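Local atomic coordinates of glycosyl hydrolase 25 (Streptococcus pneumoniae, PDB entry 4FF5), a protein that is a family 25 glycosyl hydrolase that probably cleaves peptidoglycan glycosidic bonds and takes part in host-cell invasion by the pneumococcus. Residues K52-L57 / N247-L252; I182-G187 / G199-V204; D223-I228 / P251-E256. One frame throughout, in Å; residues are numbered along the deposited sequence.

Contact 1: K52-L57 / N247-L252; sequences KPIIDL and NVISPL
Asn247 sets its CG anti to its own carbonyl carbon (chi1 -54°), and Asp56 holds its CG in the crowded position between backbone N and carbonyl carbon (chi1 62°); together these torsions bring an amide nitrogen to a carboxylate oxygen. The bond from Asn247 ND2 to Asp56 OD1 is 2.9 Å long and almost straight at 173°, lies in the amide plane and uses the oxygen's anti lone pair. The second N-H of the same amide goes to Ile54 O, 3.1 Å from ND2 and well above the carbonyl plane. Ile54 O is gripped twice, because Asn247 N also donates to it at 2.7 Å, nearly along the C=O axis. Ile54 N returns a bond of 3.1 Å to Asn247 O, which completes an antiparallel hydrogen-bonded pair. Beyond this pair, the Ile54 side chain reaches Ile249 tip to tip, CD1 to CD1 at 3.8 Å, beneath helix 255-263. Trp205 NE1 donates to Asn247 OD1, so both ends of the amide are held and its flip is fixed; Gln230 NE2 gives Asp56 OD1 a second donor. Asp56 OD2 lies close to Asp245 OD1, a pairing of like charges that may raise the proton affinity of one of them. Strand 54-57 meeting strand 244-249 in this antiparallel sense is the closure of the TIM barrel, consistent with family 25 enzymes, whose last strand runs against the rest.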
loop_
_atom_site.group_PDB
_atom_site.type_symbol
_atom_site.label_atom_id
_atom_site.label_comp_id
_atom_site.label_asym_id
_atom_site.label_seq_id
_atom_site.Cartn_x
_atom_site.Cartn_y
_atom_site.Cartn_z
ATOM N N LYS A 52 -3.578 -13.168 10.652
ATOM C CA LYS A 52 -4.687 -12.557 9.951
ATOM C C LYS A 52 -4.103 -11.765 8.767
ATOM O O LYS A 52 -2.955 -11.317 8.823
ATOM C CB LYS A 52 -5.486 -11.668 10.900
ATOM C CG LYS A 52 -6.459 -12.455 11.777
ATOM C CD LYS A 52 -6.643 -11.815 13.142
ATOM C CE LYS A 52 -7.666 -12.553 14.005
ATOM N NZ LYS A 52 -7.632 -14.029 13.815
ATOM N N PRO A 53 -4.878 -11.619 7.684
ATOM C CA PRO A 53 -4.307 -11.047 6.463
ATOM C C PRO A 53 -4.072 -9.533 6.556
ATOM O O PRO A 53 -4.642 -8.864 7.426
ATOM C CB PRO A 53 -5.381 -11.335 5.419
ATOM C CG PRO A 53 -6.647 -11.384 6.183
ATOM C CD PRO A 53 -6.296 -11.987 7.516
ATOM N N ILE A 54 -3.218 -9.022 5.672
ATOM C CA ILE A 54 -3.024 -7.585 5.494
ATOM C C ILE A 54 -3.888 -7.134 4.312
ATOM O O ILE A 54 -3.828 -7.727 3.227
ATOM C CB ILE A 54 -1.539 -7.249 5.227
ATOM C CG1 ILE A 54 -0.676 -7.607 6.464
ATOM C CG2 ILE A 54 -1.366 -5.795 4.779
ATOM C CD1 ILE A 54 0.772 -7.905 6.099
ATOM N N ILE A 55 -4.693 -6.094 4.523
ATOM C CA ILE A 55 -5.515 -5.555 3.450
ATOM C C ILE A 55 -4.958 -4.228 2.925
ATOM O O ILE A 55 -4.136 -3.564 3.576
ATOM C CB ILE A 55 -7.001 -5.375 3.878
ATOM C CG1 ILE A 55 -7.124 -4.263 4.940
ATOM C CG2 ILE A 55 -7.576 -6.716 4.342
ATOM C CD1 ILE A 55 -8.562 -3.941 5.340
ATOM N N ASP A 56 -5.363 -3.891 1.704
ATOM C CA ASP A 56 -5.206 -2.536 1.193
ATOM C C ASP A 56 -6.574 -2.033 0.730
ATOM O O ASP A 56 -7.407 -2.813 0.233
ATOM C CB ASP A 56 -4.088 -2.401 0.143
ATOM C CG ASP A 56 -4.340 -3.229 -1.117
ATOM O OD1 ASP A 56 -3.846 -4.380 -1.189
ATOM O OD2 ASP A 56 -5.040 -2.723 -2.030
ATOM N N LEU A 57 -6.794 -0.738 0.947
ATOM C CA LEU A 57 -8.082 -0.091 0.782
ATOM C C LEU A 57 -7.857 1.250 0.133
ATOM O O LEU A 57 -6.778 1.850 0.277
ATOM C CB LEU A 57 -8.709 0.201 2.149
ATOM C CG LEU A 57 -9.172 -0.913 3.041
ATOM C CD1 LEU A 57 -9.400 -0.320 4.421
ATOM C CD2 LEU A 57 -10.470 -1.494 2.492
ATOM N N ASN A 247 -3.345 -9.294 1.128
ATOM C CA ASN A 247 -1.907 -9.418 1.084
ATOM C C ASN A 247 -1.422 -10.351 2.184
ATOM O O ASN A 247 -2.063 -10.500 3.244
ATOM C CB ASN A 247 -1.272 -8.030 1.290
ATOM C CG ASN A 247 -1.802 -7.001 0.316
ATOM O OD1 ASN A 247 -1.321 -6.898 -0.803
ATOM N ND2 ASN A 247 -2.834 -6.261 0.724
ATOM N N VAL A 248 -0.269 -10.956 1.956
ATOM C CA VAL A 248 0.395 -11.709 3.020
ATOM C C VAL A 248 1.902 -11.388 3.003
ATOM O O VAL A 248 2.463 -11.106 1.952
ATOM C CB VAL A 248 0.089 -13.224 2.879
ATOM C CG1 VAL A 248 0.783 -13.802 1.646
ATOM C CG2 VAL A 248 0.493 -13.990 4.129
ATOM N N ILE A 249 2.533 -11.373 4.178
ATOM C CA ILE A 249 4.002 -11.382 4.256
ATOM C C ILE A 249 4.520 -12.626 3.483
ATOM O O ILE A 249 3.974 -13.723 3.619
ATOM C CB ILE A 249 4.488 -11.417 5.732
ATOM C CG1 ILE A 249 4.072 -10.153 6.525
ATOM C CG2 ILE A 249 6.001 -11.646 5.826
ATOM C CD1 ILE A 249 4.446 -8.828 5.895
ATOM N N SER A 250 5.555 -12.464 2.669
ATOM C CA SER A 250 6.081 -13.599 1.892
ATOM C C SER A 250 6.561 -14.727 2.819
ATOM O O SER A 250 7.274 -14.451 3.781
ATOM C CB SER A 250 7.232 -13.143 0.998
ATOM O OG SER A 250 7.966 -14.272 0.551
ATOM N N PRO A 251 6.151 -15.994 2.554
ATOM C CA PRO A 251 6.676 -17.116 3.340
ATOM C C PRO A 251 8.189 -17.306 3.200
ATOM O O PRO A 251 8.770 -18.117 3.924
ATOM C CB PRO A 251 5.929 -18.330 2.764
ATOM C CG PRO A 251 4.646 -17.748 2.265
ATOM C CD PRO A 251 5.088 -16.448 1.637
ATOM N N LEU A 252 8.822 -16.546 2.312
ATOM C CA LEU A 252 10.278 -16.610 2.169
ATOM C C LEU A 252 11.013 -15.743 3.186
ATOM O O LEU A 252 12.244 -15.751 3.242
ATOM C CB LEU A 252 10.696 -16.222 0.751
ATOM C CG LEU A 252 10.192 -17.192 -0.321
ATOM C CD1 LEU A 252 10.110 -16.500 -1.671
ATOM C CD2 LEU A 252 11.083 -18.435 -0.390
#

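Contact 2: I182-G187 / G199-V204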
loop_
_atom_site.group_PDB
_atom_site.type_symbol
_atom_site.label_atom_id
_atom_site.label_comp_id
_atom_site.label_asym_id
_atom_site.label_seq_id
_atom_site.Cartn_x
_atom_site.Cartn_y
_atom_site.Cartn_z
ATOM N N ILE A 182 10.177 3.711 2.521
ATOM C CA ILE A 182 9.644 3.930 1.172
ATOM C C ILE A 182 9.763 2.636 0.361
ATOM O O ILE A 182 10.869 2.217 -0.019
ATOM C CB ILE A 182 10.338 5.076 0.410
ATOM C CG1 ILE A 182 10.410 6.355 1.251
ATOM C CG2 ILE A 182 9.568 5.404 -0.863
ATOM C CD1 ILE A 182 11.109 7.475 0.494
ATOM N N GLY A 183 8.611 2.021 0.102
ATOM C CA GLY A 183 8.589 0.743 -0.593
ATOM C C GLY A 183 7.970 0.898 -1.953
ATOM O O GLY A 183 7.321 1.915 -2.241
ATOM N N ILE A 184 8.174 -0.103 -2.805
ATOM C CA ILE A 184 7.583 -0.076 -4.154
ATOM C C ILE A 184 6.691 -1.308 -4.385
ATOM O O ILE A 184 7.081 -2.414 -4.104
ATOM C CB ILE A 184 8.661 0.044 -5.283
ATOM C CG1 ILE A 184 7.965 0.069 -6.661
ATOM C CG2 ILE A 184 9.684 -1.106 -5.182
ATOM C CD1 ILE A 184 8.875 0.435 -7.824
ATOM N N TYR A 185 5.467 -1.066 -4.856
ATOM C CA TYR A 185 4.594 -2.095 -5.381
ATOM C C TYR A 185 4.699 -2.103 -6.918
ATOM O O TYR A 185 4.492 -1.076 -7.582
ATOM C CB TYR A 185 3.165 -1.800 -4.924
ATOM C CG TYR A 185 2.037 -2.569 -5.590
ATOM C CD1 TYR A 185 1.430 -3.635 -4.947
ATOM C CD2 TYR A 185 1.554 -2.195 -6.853
ATOM C CE1 TYR A 185 0.354 -4.300 -5.527
ATOM C CE2 TYR A 185 0.484 -2.862 -7.443
ATOM C CZ TYR A 185 -0.103 -3.907 -6.789
ATOM O OH TYR A 185 -1.172 -4.555 -7.392
ATOM N N VAL A 186 5.041 -3.262 -7.475
ATOM C CA VAL A 186 5.178 -3.373 -8.935
ATOM C C VAL A 186 5.027 -4.838 -9.366
ATOM O O VAL A 186 5.512 -5.739 -8.678
ATOM C CB VAL A 186 6.511 -2.714 -9.416
ATOM C CG1 VAL A 186 7.753 -3.379 -8.821
ATOM C CG2 VAL A 186 6.591 -2.649 -10.943
ATOM N N GLY A 187 4.343 -5.075 -10.482
ATOM C CA GLY A 187 4.234 -6.449 -11.014
ATOM C C GLY A 187 5.568 -6.875 -11.615
ATOM O O GLY A 187 6.394 -6.028 -12.008
ATOM N N GLY A 199 16.193 -1.266 -6.122
ATOM C CA GLY A 199 17.344 -1.266 -5.200
ATOM C C GLY A 199 17.338 -0.207 -4.103
ATOM O O GLY A 199 17.718 -0.473 -2.971
ATOM N N LYS A 200 16.895 1.005 -4.429
ATOM C CA LYS A 200 16.887 2.095 -3.456
ATOM C C LYS A 200 15.671 2.130 -2.519
ATOM O O LYS A 200 15.652 2.897 -1.537
ATOM C CB LYS A 200 17.061 3.433 -4.160
ATOM C CG LYS A 200 18.351 3.521 -4.961
ATOM C CD LYS A 200 18.803 4.957 -5.062
ATOM C CE LYS A 200 18.680 5.488 -6.466
ATOM N NZ LYS A 200 19.516 6.727 -6.523
ATOM N N PHE A 201 14.661 1.307 -2.819
ATOM C CA PHE A 201 13.502 1.199 -1.944
ATOM C C PHE A 201 13.844 0.331 -0.750
ATOM O O PHE A 201 14.782 -0.470 -0.807
ATOM C CB PHE A 201 12.285 0.646 -2.710
ATOM C CG PHE A 201 11.783 1.584 -3.757
ATOM C CD1 PHE A 201 12.299 1.560 -5.049
ATOM C CD2 PHE A 201 10.803 2.525 -3.442
ATOM C CE1 PHE A 201 11.858 2.466 -6.015
ATOM C CE2 PHE A 201 10.359 3.417 -4.406
ATOM C CZ PHE A 201 10.888 3.402 -5.688
ATOM N N THR A 202 13.081 0.489 0.330
ATOM C CA THR A 202 13.351 -0.242 1.582
ATOM C C THR A 202 12.545 -1.541 1.685
ATOM O O THR A 202 12.818 -2.402 2.543
ATOM C CB THR A 202 13.148 0.647 2.842
ATOM O OG1 THR A 202 11.814 1.161 2.871
ATOM C CG2 THR A 202 14.123 1.816 2.872
ATOM N N SER A 203 11.567 -1.692 0.794
ATOM C CA SER A 203 10.786 -2.926 0.686
ATOM C C SER A 203 10.138 -3.050 -0.698
ATOM O O SER A 203 9.983 -2.056 -1.416
ATOM C CB SER A 203 9.691 -2.969 1.756
ATOM O OG SER A 203 9.017 -4.227 1.763
ATOM N N VAL A 204 9.748 -4.275 -1.049
ATOM C CA VAL A 204 9.088 -4.548 -2.325
ATOM C C VAL A 204 7.802 -5.316 -2.065
ATOM O O VAL A 204 7.760 -6.254 -1.249
ATOM C CB VAL A 204 10.011 -5.294 -3.325
ATOM C CG1 VAL A 204 9.276 -5.529 -4.647
ATOM C CG2 VAL A 204 11.291 -4.482 -3.572
#
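Tight packing here centres on Phe201, whose ring lies across Ile184. CB of Ile184 stands 3.7 Å from the ring centroid and only 7° off the ring normal, a CH-pi contact over the middle of one face. CG2 of the same isoleucine presses on the CB-bearing end of the ring, 3.7 Å from Phe201 CG, and also lies 4.1 Å from Val204 CG2. Phe201 CG sits beside its backbone N and anti to the carbonyl carbon (chi1 -67°), which swings the ring back over strand 182-186, with Ile182 O near the ring plane at its edge. Val167 and Arg171 of helix 163-177 also touch the ring. Ile184 N donates to Ser203 O at 3.0 Å, and Thr202 N to Ile182 O at 2.8 Å, close to straight.

Toward the partly exposed Thr202 the fit loosens. Ile182 N reaches Thr202 OG1 at 3.1 Å with a bent angle of 131°, a weak bond, and the hydroxyl is better engaged with Tyr150 OH.

The contact joins neighbouring parallel strands 182-186 and 203-207 of a beta-alpha-beta unit in the TIM-barrel sheet, with helix 188-193 between them. Chemically, the Ile184 N to Ser203 O bond sets the parallel register and the Thr202 bond ties the chain just before the strand, while the fit of Ile184 under the Phe201 face is consistent with a sizeable dispersion contribution.

Contact 3: D223-I228 / P251-E256; sequences DLDYDI and PLKNKE
Ionic pairing comes first. Lys253 NZ donates to Asp225 OD2 at 3.0 Å, meeting the anti lone pair of that oxygen, and lies a longer 3.8 Å from Asp227 OD1, so that one ammonium group serves two carboxylates in a small salt-bridge network. The lysine starts with CG anti to its carbonyl carbon, kinks at chi2 (-75°) and then runs out extended, which lays the chain along the loop 223-228 and not away from it. Asp225 was modelled in two conformers, consistent with some mobility of this exposed carboxylate.

Water supplies the second kind of link. A single molecule accepts from Lys253 NZ at 3.2 Å and donates to Asp227 OD1 at 2.9 Å, bridging the long ion pair.

Van der Waals packing makes up the rest. The lysine's methylenes line up against polar atoms, with CE 3.4 Å from Asp227 OD1 and 3.7 Å from Tyr226 O. The apolar contact is that of Tyr226 with Leu252: the tyrosine carries CG in the crowded position between N and carbonyl carbon (chi1 60°), and from there its hydroxyl end comes obliquely to the CD1 methyl of Leu252, OH to CD1 4.0 Å.

Within the loop itself Asp225 is the centre of an inverse gamma turn, closed by a weak bond from Tyr226 N to Leu224 O.

Asp227 looks inward as well: its OD2 binds Ser203 OG and forms a salt bridge with Lys261 of helix 255-263, surroundings that would favour the charged form. Asn254 caps the start of that helix through Glu257 N. The loop entering strand 228-232 is thus fastened to the connection that carries strand 244-249 into the C-terminal helix.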
loop_
_atom_site.group_PDB
_atom_site.type_symbol
_atom_site.label_atom_id
_atom_site.label_comp_id
_atom_site.label_asym_id
_atom_site.label_seq_id
_atom_site.Cartn_x
_atom_site.Cartn_y
_atom_site.Cartn_z
ATOM N N ASP A 223 12.791 -14.123 -8.602
ATOM C CA ASP A 223 13.682 -14.473 -7.515
ATOM C C ASP A 223 14.164 -13.224 -6.777
ATOM O O ASP A 223 15.085 -13.310 -5.972
ATOM C CB ASP A 223 14.860 -15.316 -8.010
ATOM C CG ASP A 223 15.796 -14.539 -8.922
ATOM O OD1 ASP A 223 15.608 -13.316 -9.080
ATOM O OD2 ASP A 223 16.721 -15.160 -9.477
ATOM N N LEU A 224 13.550 -12.069 -7.067
ATOM C CA LEU A 224 13.792 -10.845 -6.287
ATOM C C LEU A 224 13.214 -11.067 -4.881
ATOM O O LEU A 224 12.142 -11.651 -4.788
ATOM C CB LEU A 224 13.125 -9.633 -6.963
ATOM C CG LEU A 224 13.225 -8.273 -6.258
ATOM C CD1 LEU A 224 14.653 -7.754 -6.297
ATOM C CD2 LEU A 224 12.271 -7.260 -6.877
ATOM N N ASP A 225 13.898 -10.604 -3.820
ATOM C CA ASP A 225 13.430 -10.825 -2.427
ATOM C C ASP A 225 12.359 -9.847 -1.902
ATOM O O ASP A 225 12.629 -8.932 -1.095
ATOM C CB ASP A 225 14.604 -10.865 -1.447
ATOM C CG ASP A 225 15.141 -9.492 -1.129
ATOM O OD1 ASP A 225 15.390 -8.718 -2.075
ATOM O OD2 ASP A 225 15.309 -9.183 0.076
ATOM N N TYR A 226 11.122 -10.070 -2.290
ATOM C CA TYR A 226 10.025 -9.193 -1.874
ATOM C C TYR A 226 9.534 -9.521 -0.438
ATOM O O TYR A 226 9.668 -10.657 0.041
ATOM C CB TYR A 226 8.907 -9.305 -2.912
ATOM C CG TYR A 226 8.387 -10.723 -3.047
ATOM C CD1 TYR A 226 7.312 -11.169 -2.273
ATOM C CD2 TYR A 226 8.986 -11.626 -3.938
ATOM C CE1 TYR A 226 6.858 -12.474 -2.369
ATOM C CE2 TYR A 226 8.552 -12.940 -4.026
ATOM C CZ TYR A 226 7.484 -13.357 -3.247
ATOM O OH TYR A 226 7.020 -14.643 -3.363
ATOM N N ASP A 227 8.947 -8.525 0.228
ATOM C CA ASP A 227 8.480 -8.675 1.601
ATOM C C ASP A 227 7.009 -9.052 1.692
ATOM O O ASP A 227 6.562 -9.669 2.662
ATOM C CB ASP A 227 8.668 -7.355 2.352
ATOM C CG ASP A 227 10.101 -7.090 2.728
ATOM O OD1 ASP A 227 10.905 -8.038 2.778
ATOM O OD2 ASP A 227 10.425 -5.915 3.003
ATOM N N ILE A 228 6.234 -8.657 0.691
ATOM C CA ILE A 228 4.777 -8.765 0.821
ATOM C C ILE A 228 4.162 -9.003 -0.572
ATOM O O ILE A 228 4.652 -8.494 -1.579
ATOM C CB ILE A 228 4.202 -7.531 1.590
ATOM C CG1 ILE A 228 2.671 -7.612 1.755
ATOM C CG2 ILE A 228 4.706 -6.213 0.999
ATOM C CD1 ILE A 228 2.111 -6.718 2.854
ATOM N N PRO A 251 6.151 -15.994 2.554
ATOM C CA PRO A 251 6.676 -17.116 3.340
ATOM C C PRO A 251 8.189 -17.306 3.200
ATOM O O PRO A 251 8.770 -18.117 3.924
ATOM C CB PRO A 251 5.929 -18.330 2.764
ATOM C CG PRO A 251 4.646 -17.748 2.265
ATOM C CD PRO A 251 5.088 -16.448 1.637
ATOM N N LEU A 252 8.822 -16.546 2.312
ATOM C CA LEU A 252 10.278 -16.610 2.169
ATOM C C LEU A 252 11.013 -15.743 3.186
ATOM O O LEU A 252 12.244 -15.751 3.242
ATOM C CB LEU A 252 10.696 -16.222 0.751
ATOM C CG LEU A 252 10.192 -17.192 -0.321
ATOM C CD1 LEU A 252 10.110 -16.500 -1.671
ATOM C CD2 LEU A 252 11.083 -18.435 -0.390
ATOM N N LYS A 253 10.257 -14.984 3.974
ATOM C CA LYS A 253 10.833 -14.086 4.978
ATOM C C LYS A 253 10.465 -14.610 6.362
ATOM O O LYS A 253 9.562 -15.437 6.482
ATOM C CB LYS A 253 10.288 -12.651 4.785
ATOM C CG LYS A 253 10.716 -11.970 3.484
ATOM C CD LYS A 253 12.169 -11.532 3.568
ATOM C CE LYS A 253 12.656 -10.951 2.261
ATOM N NZ LYS A 253 13.961 -10.274 2.487
ATOM N N ASN A 254 11.155 -14.155 7.406
ATOM C CA ASN A 254 10.667 -14.389 8.769
ATOM C C ASN A 254 9.427 -13.520 8.984
ATOM O O ASN A 254 9.507 -12.294 8.900
ATOM C CB ASN A 254 11.720 -14.046 9.815
ATOM C CG ASN A 254 11.182 -14.148 11.236
ATOM O OD1 ASN A 254 10.530 -13.236 11.743
ATOM N ND2 ASN A 254 11.460 -15.269 11.892
ATOM N N LYS A 255 8.296 -14.143 9.280
ATOM C CA LYS A 255 7.031 -13.420 9.279
ATOM C C LYS A 255 6.952 -12.295 10.321
ATOM O O LYS A 255 6.601 -11.141 9.988
ATOM C CB LYS A 255 5.844 -14.372 9.413
ATOM C CG LYS A 255 4.525 -13.656 9.210
ATOM C CD LYS A 255 3.379 -14.628 9.066
ATOM C CE LYS A 255 2.154 -13.883 8.571
ATOM N NZ LYS A 255 0.936 -14.713 8.674
ATOM N N GLU A 256 7.272 -12.623 11.567
ATOM C CA GLU A 256 7.249 -11.636 12.635
ATOM C C GLU A 256 8.206 -10.455 12.392
ATOM O O GLU A 256 7.814 -9.304 12.579
ATOM C CB GLU A 256 7.545 -12.297 13.980
ATOM C CG GLU A 256 7.147 -11.437 15.168
ATOM C CD GLU A 256 7.565 -12.058 16.481
ATOM O OE1 GLU A 256 7.992 -11.310 17.382
ATOM O OE2 GLU A 256 7.470 -13.295 16.600
HETATM O O HOH W 1 13.160 -7.962 4.556
#

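In the fold
Contacts 1 and 2 lie in one closed sheet, and contact 3 lies beside it, between the loop before strand 228-232 and the start of helix 255-263. Contacts 1 and 2 have centres 15 Å apart and do not touch. Contact 3 lies 11 Å from contact 1 and 13 Å from contact 2, centre to centre, and touches both: it shares Pro251 and Leu252 with contact 1, and Asp227 links it to Ser203 and Val204 of contact 2. Contact 1 brackets contact 2 along the chain, contact 2 closes before contact 3 opens, and contacts 1 and 3 end on the same segment. Sheet closure, a parallel strand pair and the fastening of the C-terminal helix are thus coupled through contact 3.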